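Long-range contacts in carbohydrate deacetylase Agd3 (Neosartorya fumigata, PDB 6NWZ), which probably removes acetyl groups from N-acetylated sugars of the exopolysaccharide galactosaminogalactan, a step required for fungal biofilm formation: residues 248-253 / 533-538; 290-295 / 587-592; 490-495 / 541-546; 526-531 / 574-579. All blocks are in the same frame, centred on the assembly; numbering follows the deposited sequence.

Overall arrangement
From the N terminus, 248-253 leads into strand 252-257 and is met 280 residues later by 533-538, at the end of helix 520-536: contact 1. Before that loop closes, 290-295 opens contact 2, which ends only at 587-592, so the two cross. Contact 3 (490-495 with 541-546) and contact 4 (526-531 with 574-579) are shorter loops; both nest inside contact 2, and each crosses contact 1 and the other. Contact 3 joins two parallel strands, contact 4 two helices, contact 1 the lead-in to an inner strand of the same sheet to a helix end, and contact 2 two loops. Helix 520-536 serves contacts 1 and 4, and all four belong to the deacetylase domain.

Contact 1: 248-253 / 533-538; sequences VNLNTQ and RHLLGL. With ZN (zinc ion), chain I.
Between 248-253 and 533-538, methyl groups meet two flat peptide carbonyls: Val248 CG2 is 3.6 Å from Leu535 O, and Leu535 CD2 is 3.8 Å from Asn249 O. The one ring here, the imidazole of His534, is turned elsewhere; it is stacked with Trp492, its ND1 sits over a face of the Arg533 guanidinium, offset toward the rim, and its NE2 binds a zinc ion at 2.4 Å. Aliphatic branches carry the rest. Val248 sets CG1 anti to its backbone N (chi1 174°), and its two methyls diverge: CG1 crosses Leu535 at about a right angle, 4.0 Å from CD2, while CG2 comes 3.9 Å from Leu538 CD2. Leu250 CD1 adds only a looser touch on Leu535 CD1. All of these residues are buried, and Phe581 and Val578 of helix 569-584 pack against Val248 and Leu250. Asn249 ND2 is bonded to Val590 O. Leu538 has a positive phi (62°), and its N reaches Leu535 O at 3.0 Å; together with the bond from Arg539 N to His534 O, this is the Schellman motif that ends helix 520-536, one turn past His534, which shares the zinc ion with Asp530.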
# COMPACT_ATOMS: atom_id res chain seq x y z
N VAL A 248 -4.29 4.08 4.72
CA VAL A 248 -4.44 3.24 3.53
C VAL A 248 -4.93 4.12 2.39
O VAL A 248 -6.01 4.71 2.47
CB VAL A 248 -5.41 2.07 3.77
CG1 VAL A 248 -5.65 1.32 2.46
CG2 VAL A 248 -4.86 1.13 4.81
N ASN A 249 -4.12 4.21 1.33
CA ASN A 249 -4.49 4.97 0.14
C ASN A 249 -4.98 4.02 -0.94
O ASN A 249 -4.40 2.95 -1.16
CB ASN A 249 -3.32 5.79 -0.39
CG ASN A 249 -2.99 6.99 0.48
OD1 ASN A 249 -1.85 7.19 0.89
ND2 ASN A 249 -4.00 7.81 0.76
N LEU A 250 -6.05 4.41 -1.63
CA LEU A 250 -6.59 3.65 -2.75
C LEU A 250 -6.57 4.55 -3.98
O LEU A 250 -7.54 5.26 -4.26
CB LEU A 250 -7.98 3.13 -2.44
CG LEU A 250 -8.60 2.26 -3.54
CD1 LEU A 250 -7.73 1.03 -3.80
CD2 LEU A 250 -10.02 1.87 -3.16
N ASN A 251 -5.47 4.51 -4.73
CA ASN A 251 -5.30 5.29 -5.94
C ASN A 251 -5.40 4.36 -7.14
O ASN A 251 -4.60 3.43 -7.28
CB ASN A 251 -3.95 6.01 -5.94
CG ASN A 251 -3.78 6.92 -4.75
OD1 ASN A 251 -4.75 7.25 -4.06
ND2 ASN A 251 -2.55 7.34 -4.49
N THR A 252 -6.38 4.61 -8.01
CA THR A 252 -6.63 3.79 -9.19
C THR A 252 -6.49 4.65 -10.43
O THR A 252 -7.35 5.49 -10.71
CB THR A 252 -8.01 3.14 -9.12
OG1 THR A 252 -9.02 4.15 -9.11
CG2 THR A 252 -8.14 2.31 -7.85
N GLN A 253 -5.41 4.45 -11.18
CA GLN A 253 -5.08 5.28 -12.34
C GLN A 253 -5.54 4.62 -13.63
O GLN A 253 -5.36 3.41 -13.82
CB GLN A 253 -3.58 5.54 -12.40
CG GLN A 253 -3.08 6.44 -11.29
CD GLN A 253 -1.60 6.69 -11.39
OE1 GLN A 253 -0.84 5.83 -11.83
NE2 GLN A 253 -1.18 7.88 -11.00
N ARG A 533 -3.30 -7.94 0.81
CA ARG A 533 -1.93 -8.03 1.30
C ARG A 533 -1.20 -6.70 1.14
O ARG A 533 -0.42 -6.31 2.01
CB ARG A 533 -1.19 -9.15 0.56
CG ARG A 533 0.26 -9.30 0.96
CD ARG A 533 0.89 -10.50 0.28
NE ARG A 533 1.05 -10.34 -1.17
CZ ARG A 533 2.12 -9.80 -1.75
NH1 ARG A 533 3.12 -9.34 -1.00
NH2 ARG A 533 2.19 -9.71 -3.07
N HIS A 534 -1.45 -6.00 0.03
CA HIS A 534 -0.84 -4.69 -0.17
C HIS A 534 -1.44 -3.65 0.78
O HIS A 534 -0.71 -2.94 1.47
CB HIS A 534 -1.03 -4.24 -1.62
CG HIS A 534 -0.43 -5.17 -2.63
ND1 HIS A 534 0.73 -5.88 -2.38
CD2 HIS A 534 -0.82 -5.51 -3.88
CE1 HIS A 534 1.02 -6.61 -3.44
NE2 HIS A 534 0.10 -6.40 -4.36
N LEU A 535 -2.77 -3.57 0.82
CA LEU A 535 -3.43 -2.52 1.58
C LEU A 535 -3.27 -2.73 3.08
O LEU A 535 -2.99 -1.78 3.83
CB LEU A 535 -4.91 -2.45 1.20
CG LEU A 535 -5.22 -2.04 -0.24
CD1 LEU A 535 -6.70 -1.78 -0.44
CD2 LEU A 535 -4.40 -0.82 -0.64
N LEU A 536 -3.44 -3.97 3.56
CA LEU A 536 -3.22 -4.25 4.97
C LEU A 536 -1.74 -4.20 5.35
O LEU A 536 -1.43 -4.16 6.54
CB LEU A 536 -3.84 -5.60 5.33
CG LEU A 536 -5.36 -5.65 5.18
CD1 LEU A 536 -5.94 -7.01 5.54
CD2 LEU A 536 -5.99 -4.56 6.03
N GLY A 537 -0.84 -4.21 4.37
CA GLY A 537 0.56 -3.95 4.60
C GLY A 537 0.93 -2.49 4.54
O GLY A 537 2.12 -2.15 4.61
N LEU A 538 -0.06 -1.60 4.41
CA LEU A 538 0.13 -0.15 4.39
C LEU A 538 1.00 0.30 3.22
O LEU A 538 1.67 1.33 3.28
CB LEU A 538 0.72 0.35 5.72
CG LEU A 538 -0.08 -0.01 6.98
CD1 LEU A 538 0.44 0.77 8.18
CD2 LEU A 538 -1.57 0.21 6.77
ZN ZN I . -0.43 -7.21 -6.55

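Contact 2: 290-295 / 587-592; sequences AKMNPG and WPLVTI
Two connecting loops of the deacetylase domain, one running from helix 275-289 to strand 300-304 and the other joining helices 569-584 and 594-607, meet where Asn293 and Met292 face Trp587 and Leu589. The polar centre is the Asn293 amide. ND2 donates to Trp587 O at 2.9 Å with a nearly straight N-H (164°); the acceptor lies in the amide plane, whereas the donor is tilted 28° from the plane of the carbonyl. CG stands anti to the carbonyl carbon of Asn293, which places the amide beside the start of the partner loop. ND2 also bonds to Val585 O, and OD1 takes a bond from Lys159 NZ, so both ends of the amide are engaged. A water joins the same two residues: Asn293 N donates to it at 3.0 Å, and it donates in turn to Trp587 O at 3.0 Å, which gives that carbonyl two donors. Just beyond 290-295 the same loop pairs its backbone with 587-592, Ser297 bonding to Leu589 and Thr591; the touching parts, 292-295 and 587-590, run 82° apart. Lys159 and Ala156, whose O accepts from Trp587 NE1, belong to the N-terminal CBM87 module, so the loops also border that part of the chain. On the apolar side, Met292 is extended beyond CG and crosses Leu589 at about a right angle, with SD 4.1 Å from Leu589 CB and CE equally far from Leu589 CD1. Pro588 leans on the backbone of the facing loop: its CG is 3.6 Å from Pro294 O, and its CB is 3.6 Å from Gly295 O.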
# COMPACT_ATOMS: atom_id res chain seq x y z
N ALA A 290 -20.09 5.62 -0.73
CA ALA A 290 -21.00 5.32 0.37
C ALA A 290 -20.87 3.89 0.89
O ALA A 290 -21.52 3.55 1.88
CB ALA A 290 -22.45 5.57 -0.07
N LYS A 291 -20.06 3.05 0.25
CA LYS A 291 -19.78 1.72 0.77
C LYS A 291 -18.58 1.68 1.70
O LYS A 291 -18.32 0.64 2.32
CB LYS A 291 -19.55 0.73 -0.38
CG LYS A 291 -20.75 0.55 -1.29
CD LYS A 291 -20.54 -0.61 -2.25
CE LYS A 291 -21.79 -0.85 -3.08
NZ LYS A 291 -21.67 -2.03 -3.97
N MET A 292 -17.83 2.77 1.80
CA MET A 292 -16.60 2.78 2.56
C MET A 292 -16.85 3.26 3.98
O MET A 292 -17.86 3.90 4.27
CB MET A 292 -15.57 3.67 1.88
CG MET A 292 -15.43 3.37 0.41
SD MET A 292 -14.18 4.37 -0.40
CE MET A 292 -13.95 3.41 -1.89
N ASN A 293 -15.92 2.93 4.87
CA ASN A 293 -16.05 3.33 6.26
C ASN A 293 -16.01 4.85 6.37
O ASN A 293 -15.50 5.53 5.47
CB ASN A 293 -14.93 2.71 7.10
CG ASN A 293 -14.94 1.20 7.05
OD1 ASN A 293 -15.95 0.56 7.33
ND2 ASN A 293 -13.80 0.62 6.69
N PRO A 294 -16.56 5.40 7.45
CA PRO A 294 -16.53 6.86 7.62
C PRO A 294 -15.12 7.41 7.52
O PRO A 294 -14.14 6.76 7.89
CB PRO A 294 -17.11 7.05 9.03
CG PRO A 294 -18.04 5.90 9.19
CD PRO A 294 -17.37 4.74 8.49
N GLY A 295 -15.02 8.63 7.01
CA GLY A 295 -13.75 9.27 6.81
C GLY A 295 -13.11 8.99 5.47
O GLY A 295 -12.05 9.57 5.18
N TRP A 587 -11.15 1.17 8.89
CA TRP A 587 -10.30 2.30 8.53
C TRP A 587 -10.87 3.05 7.33
O TRP A 587 -11.61 2.48 6.52
CB TRP A 587 -8.89 1.82 8.20
CG TRP A 587 -8.28 0.91 9.22
CD1 TRP A 587 -8.64 0.76 10.53
CD2 TRP A 587 -7.19 0.00 9.00
NE1 TRP A 587 -7.84 -0.17 11.14
CE2 TRP A 587 -6.94 -0.65 10.22
CE3 TRP A 587 -6.40 -0.31 7.89
CZ2 TRP A 587 -5.94 -1.61 10.36
CZ3 TRP A 587 -5.40 -1.25 8.03
CH2 TRP A 587 -5.18 -1.89 9.26
N PRO A 588 -10.54 4.32 7.20
CA PRO A 588 -10.90 5.05 5.98
C PRO A 588 -10.07 4.61 4.79
O PRO A 588 -8.96 4.07 4.93
CB PRO A 588 -10.61 6.52 6.34
CG PRO A 588 -10.53 6.55 7.84
CD PRO A 588 -9.99 5.21 8.23
N LEU A 589 -10.62 4.82 3.60
CA LEU A 589 -9.89 4.73 2.35
C LEU A 589 -9.80 6.13 1.77
O LEU A 589 -10.83 6.75 1.49
CB LEU A 589 -10.57 3.78 1.36
CG LEU A 589 -10.55 2.28 1.68
CD1 LEU A 589 -11.50 1.53 0.76
CD2 LEU A 589 -9.15 1.73 1.55
N VAL A 590 -8.58 6.63 1.61
CA VAL A 590 -8.36 8.00 1.16
C VAL A 590 -7.61 7.97 -0.16
O VAL A 590 -6.51 7.41 -0.24
CB VAL A 590 -7.60 8.82 2.20
CG1 VAL A 590 -7.41 10.23 1.70
CG2 VAL A 590 -8.36 8.83 3.52
N THR A 591 -8.21 8.55 -1.20
CA THR A 591 -7.55 8.72 -2.48
C THR A 591 -6.87 10.09 -2.51
O THR A 591 -7.47 11.09 -2.10
CB THR A 591 -8.56 8.61 -3.64
OG1 THR A 591 -9.14 7.31 -3.66
CG2 THR A 591 -7.87 8.86 -4.97
N ILE A 592 -5.62 10.11 -2.97
CA ILE A 592 -4.88 11.35 -3.15
C ILE A 592 -4.35 11.38 -4.58
O ILE A 592 -4.18 10.35 -5.22
CB ILE A 592 -3.74 11.52 -2.13
CG1 ILE A 592 -2.75 10.36 -2.23
CG2 ILE A 592 -4.29 11.59 -0.73
CD1 ILE A 592 -1.67 10.40 -1.18
O HOH W 1 -13.13 2.31 3.98

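Contact 3: 490-495 / 541-546; sequences PRWATR and DGYMFH. With ZN (zinc ion), chain M.
Trp492 and Tyr543 both hold CG anti to the carbonyl carbon (chi1 -63° and -67°). The strand register puts both on one face of the sheet; the shared torsion then sends the rings the same way, side by side. Trp492 CD1 lies over a face of the Tyr543 ring, 3.5 Å from CZ, with the ring planes inclined by 38°. On a face of the indole, offset toward its rim, rests the Asp541 carboxylate, nearly parallel to it, with OD2 3.3 Å above the plane; that oxygen is also bonded to Asn459 ND2. A water in the indole plane accepts from Tyr543 OH at 2.8 Å and weakly from Trp492 NE1, and donates to Asp541 O. The parallel pairing is carried by Trp492, whose N donates to Gly542 O at 2.8 Å and whose O accepts from Met544 N at 2.9 Å, the two bonds straddling Tyr543. Elsewhere, Met544 lies over one face of the Arg491 guanidinium, with Met544 CG 3.4 Å from Arg491 NH1. Arg491 NH2 bonds to Gln253 OE1 and pairs with Asp255, the residue that shares a zinc ion with His546, whose NE2 is 2.3 Å from the metal. Arg491 is thus second-shell, consistent with its orienting a metal-binding carboxylate.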
# COMPACT_ATOMS: atom_id res chain seq x y z
N PRO A 490 6.20 3.59 -6.75
CA PRO A 490 5.74 2.25 -7.12
C PRO A 490 4.27 2.24 -7.52
O PRO A 490 3.48 3.11 -7.15
CB PRO A 490 5.97 1.43 -5.84
CG PRO A 490 5.97 2.44 -4.74
CD PRO A 490 6.57 3.68 -5.32
N ARG A 491 3.91 1.22 -8.30
CA ARG A 491 2.54 1.00 -8.74
C ARG A 491 2.32 -0.48 -9.00
O ARG A 491 3.17 -1.15 -9.60
CB ARG A 491 2.21 1.79 -10.02
CG ARG A 491 0.72 1.76 -10.40
CD ARG A 491 0.36 2.80 -11.46
NE ARG A 491 0.80 2.42 -12.80
CZ ARG A 491 0.40 3.01 -13.93
NH1 ARG A 491 0.85 2.58 -15.10
NH2 ARG A 491 -0.45 4.03 -13.89
N TRP A 492 1.17 -0.98 -8.55
CA TRP A 492 0.80 -2.38 -8.72
C TRP A 492 0.12 -2.61 -10.06
O TRP A 492 -0.62 -1.76 -10.57
CB TRP A 492 -0.12 -2.82 -7.59
CG TRP A 492 0.50 -2.77 -6.22
CD1 TRP A 492 0.11 -1.97 -5.18
CD2 TRP A 492 1.61 -3.54 -5.75
NE1 TRP A 492 0.92 -2.21 -4.08
CE2 TRP A 492 1.84 -3.17 -4.41
CE3 TRP A 492 2.42 -4.52 -6.33
CZ2 TRP A 492 2.86 -3.73 -3.65
CZ3 TRP A 492 3.43 -5.07 -5.57
CH2 TRP A 492 3.64 -4.68 -4.24
N ALA A 493 0.36 -3.79 -10.62
CA ALA A 493 -0.36 -4.27 -11.79
C ALA A 493 -1.40 -5.29 -11.36
O ALA A 493 -1.24 -5.97 -10.34
CB ALA A 493 0.60 -4.89 -12.81
N THR A 494 -2.47 -5.40 -12.14
CA THR A 494 -3.56 -6.30 -11.84
C THR A 494 -3.82 -7.21 -13.04
O THR A 494 -3.32 -6.97 -14.14
CB THR A 494 -4.84 -5.53 -11.48
OG1 THR A 494 -5.28 -4.78 -12.62
CG2 THR A 494 -4.57 -4.57 -10.33
N ARG A 495 -4.62 -8.25 -12.81
CA ARG A 495 -5.07 -9.13 -13.88
C ARG A 495 -6.19 -8.52 -14.71
O ARG A 495 -6.70 -9.18 -15.62
CB ARG A 495 -5.52 -10.47 -13.29
CG ARG A 495 -4.38 -11.28 -12.70
CD ARG A 495 -4.86 -12.34 -11.73
NE ARG A 495 -3.74 -13.00 -11.07
CZ ARG A 495 -3.15 -12.55 -9.96
NH1 ARG A 495 -3.57 -11.43 -9.39
NH2 ARG A 495 -2.14 -13.23 -9.43
N ASP A 541 1.29 2.30 -2.66
CA ASP A 541 1.41 2.27 -4.11
C ASP A 541 0.03 2.31 -4.75
O ASP A 541 -0.94 1.75 -4.23
CB ASP A 541 2.15 1.01 -4.57
CG ASP A 541 3.24 0.58 -3.62
OD1 ASP A 541 3.32 1.14 -2.50
OD2 ASP A 541 4.02 -0.33 -3.98
N GLY A 542 -0.05 2.98 -5.90
CA GLY A 542 -1.27 3.00 -6.67
C GLY A 542 -1.43 1.74 -7.50
O GLY A 542 -0.63 0.81 -7.44
N TYR A 543 -2.50 1.73 -8.31
CA TYR A 543 -2.85 0.57 -9.11
C TYR A 543 -3.06 0.98 -10.56
O TYR A 543 -3.59 2.05 -10.85
CB TYR A 543 -4.10 -0.13 -8.54
CG TYR A 543 -3.84 -0.77 -7.19
CD1 TYR A 543 -3.87 -0.00 -6.03
CD2 TYR A 543 -3.55 -2.12 -7.07
CE1 TYR A 543 -3.62 -0.57 -4.79
CE2 TYR A 543 -3.30 -2.70 -5.83
CZ TYR A 543 -3.33 -1.91 -4.69
OH TYR A 543 -3.09 -2.47 -3.45
N MET A 544 -2.64 0.10 -11.47
CA MET A 544 -2.59 0.39 -12.90
C MET A 544 -3.83 -0.16 -13.60
O MET A 544 -4.10 -1.37 -13.53
CB MET A 544 -1.33 -0.20 -13.51
CG MET A 544 -1.27 -0.11 -15.02
SD MET A 544 -0.30 -1.46 -15.72
CE MET A 544 -1.36 -2.85 -15.33
N PHE A 545 -4.56 0.71 -14.29
CA PHE A 545 -5.66 0.31 -15.16
C PHE A 545 -5.59 1.12 -16.45
O PHE A 545 -4.76 2.02 -16.60
CB PHE A 545 -7.02 0.49 -14.47
CG PHE A 545 -7.18 -0.30 -13.21
CD1 PHE A 545 -7.48 -1.66 -13.25
CD2 PHE A 545 -7.02 0.30 -11.97
CE1 PHE A 545 -7.62 -2.40 -12.09
CE2 PHE A 545 -7.16 -0.44 -10.80
CZ PHE A 545 -7.46 -1.79 -10.86
N HIS A 546 -6.47 0.78 -17.40
CA HIS A 546 -6.45 1.41 -18.72
C HIS A 546 -7.87 1.71 -19.17
O HIS A 546 -8.84 1.17 -18.64
CB HIS A 546 -5.72 0.52 -19.73
CG HIS A 546 -4.25 0.38 -19.45
ND1 HIS A 546 -3.77 -0.35 -18.39
CD2 HIS A 546 -3.17 0.91 -20.07
CE1 HIS A 546 -2.45 -0.28 -18.37
NE2 HIS A 546 -2.06 0.48 -19.38
ZN ZN M . -0.15 1.77 -18.96
O HOH W 2 -1.18 -0.61 -2.48

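Contact 4: 526-531 / 574-579; sequences VEKADT and VETIVQ. With ZN (zinc ion), chain I.
Thr531 and Ile577 cross at about a right angle, and so do Lys528 and Thr576, where helices 520-536 and 569-584 meet; the nearest CA atoms are those of Lys528 and Ile577. Over these short segments the axes come within 9.2 Å at a crossing angle of -47°. Thr531 turns its methyl to the interface: CG2, anti to the backbone N, lies 3.5 Å from Ile577 CG1. The hydroxyl is thereby left beside its own helix, where OG1 donates to Glu527 O at 2.7 Å. That bond satisfies the hydroxyl, and the carbonyl is gripped twice, since Thr531 N reaches it from the opposite face of its plane. Ile577 CD1 reaches farther, to 3.9 Å from Glu527 O and 4.1 Å from Lys528 CA. The aliphatic part of Lys528 passes across Thr576, Lys528 CB to Thr576 CG2 3.7 Å, while Thr576 OG1 bonds back to Ala572 O. Asp530 binds a zinc ion through OD2 at 1.9 Å, and its OD1 forms a salt bridge with Arg533. Glu527 OE2 forms a salt bridge with Arg495, and OE1 accepts from Trp573 NE1. Helix 569-584 is shared in its turn: Val574 and Val578 pack on Ile288 of helix 275-289, and Thr576 touches Val560 of strand 558-560.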
# COMPACT_ATOMS: atom_id res chain seq x y z
N VAL A 526 -8.52 -14.03 -6.50
CA VAL A 526 -7.08 -13.92 -6.29
C VAL A 526 -6.66 -12.45 -6.24
O VAL A 526 -5.72 -12.10 -5.52
CB VAL A 526 -6.29 -14.71 -7.36
CG1 VAL A 526 -7.06 -15.94 -7.79
CG2 VAL A 526 -5.96 -13.85 -8.56
N GLU A 527 -7.36 -11.58 -6.97
CA GLU A 527 -7.07 -10.15 -6.86
C GLU A 527 -7.45 -9.62 -5.48
O GLU A 527 -6.78 -8.73 -4.96
CB GLU A 527 -7.82 -9.37 -7.94
CG GLU A 527 -7.20 -9.51 -9.32
CD GLU A 527 -5.84 -8.84 -9.40
OE1 GLU A 527 -5.63 -7.81 -8.73
OE2 GLU A 527 -4.98 -9.36 -10.15
N LYS A 528 -8.52 -10.16 -4.89
CA LYS A 528 -8.93 -9.75 -3.55
C LYS A 528 -7.84 -10.07 -2.53
O LYS A 528 -7.49 -9.23 -1.69
CB LYS A 528 -10.24 -10.44 -3.19
CG LYS A 528 -10.80 -10.08 -1.82
CD LYS A 528 -12.23 -10.56 -1.65
CE LYS A 528 -12.35 -12.07 -1.77
NZ LYS A 528 -13.75 -12.52 -1.56
N ALA A 529 -7.30 -11.29 -2.58
CA ALA A 529 -6.28 -11.67 -1.61
C ALA A 529 -5.01 -10.86 -1.79
O ALA A 529 -4.43 -10.37 -0.82
CB ALA A 529 -5.97 -13.17 -1.74
N ASP A 530 -4.58 -10.68 -3.04
CA ASP A 530 -3.32 -10.00 -3.30
C ASP A 530 -3.40 -8.52 -2.94
O ASP A 530 -2.45 -7.96 -2.40
CB ASP A 530 -2.93 -10.19 -4.76
CG ASP A 530 -1.59 -9.60 -5.07
OD1 ASP A 530 -0.59 -10.10 -4.52
OD2 ASP A 530 -1.55 -8.63 -5.85
N THR A 531 -4.54 -7.88 -3.22
CA THR A 531 -4.67 -6.46 -2.92
C THR A 531 -4.83 -6.21 -1.42
O THR A 531 -4.37 -5.18 -0.91
CB THR A 531 -5.84 -5.86 -3.69
OG1 THR A 531 -5.73 -6.23 -5.07
CG2 THR A 531 -5.83 -4.34 -3.57
N VAL A 574 -12.75 -2.83 -8.21
CA VAL A 574 -12.86 -1.91 -7.08
C VAL A 574 -13.94 -2.39 -6.11
O VAL A 574 -13.75 -2.37 -4.89
CB VAL A 574 -13.13 -0.48 -7.58
CG1 VAL A 574 -13.31 0.48 -6.41
CG2 VAL A 574 -11.98 -0.02 -8.48
N GLU A 575 -15.08 -2.84 -6.64
CA GLU A 575 -16.13 -3.38 -5.77
C GLU A 575 -15.60 -4.54 -4.94
O GLU A 575 -15.86 -4.63 -3.73
CB GLU A 575 -17.34 -3.82 -6.60
CG GLU A 575 -18.14 -2.66 -7.17
CD GLU A 575 -19.00 -1.97 -6.13
OE1 GLU A 575 -19.13 -2.50 -5.01
OE2 GLU A 575 -19.56 -0.89 -6.44
N THR A 576 -14.85 -5.45 -5.56
CA THR A 576 -14.30 -6.59 -4.83
C THR A 576 -13.34 -6.13 -3.75
O THR A 576 -13.39 -6.61 -2.61
CB THR A 576 -13.60 -7.54 -5.80
OG1 THR A 576 -14.57 -8.10 -6.70
CG2 THR A 576 -12.87 -8.65 -5.06
N ILE A 577 -12.47 -5.17 -4.07
CA ILE A 577 -11.42 -4.76 -3.14
C ILE A 577 -12.01 -3.95 -2.00
O ILE A 577 -11.69 -4.18 -0.82
CB ILE A 577 -10.32 -4.00 -3.90
CG1 ILE A 577 -9.22 -4.96 -4.34
CG2 ILE A 577 -9.75 -2.87 -3.07
CD1 ILE A 577 -9.68 -6.09 -5.25
N VAL A 578 -12.90 -3.00 -2.31
CA VAL A 578 -13.45 -2.11 -1.29
C VAL A 578 -14.31 -2.89 -0.31
O VAL A 578 -14.22 -2.69 0.91
CB VAL A 578 -14.23 -0.96 -1.94
CG1 VAL A 578 -14.99 -0.18 -0.88
CG2 VAL A 578 -13.30 -0.04 -2.73
N GLN A 579 -15.17 -3.77 -0.81
CA GLN A 579 -16.07 -4.51 0.07
C GLN A 579 -15.30 -5.43 1.01
O GLN A 579 -15.67 -5.58 2.18
CB GLN A 579 -17.08 -5.30 -0.75
CG GLN A 579 -18.04 -4.41 -1.53
CD GLN A 579 -19.09 -5.19 -2.29
OE1 GLN A 579 -19.56 -6.23 -1.82
NE2 GLN A 579 -19.46 -4.70 -3.46
ZN ZN I . -0.43 -7.21 -6.55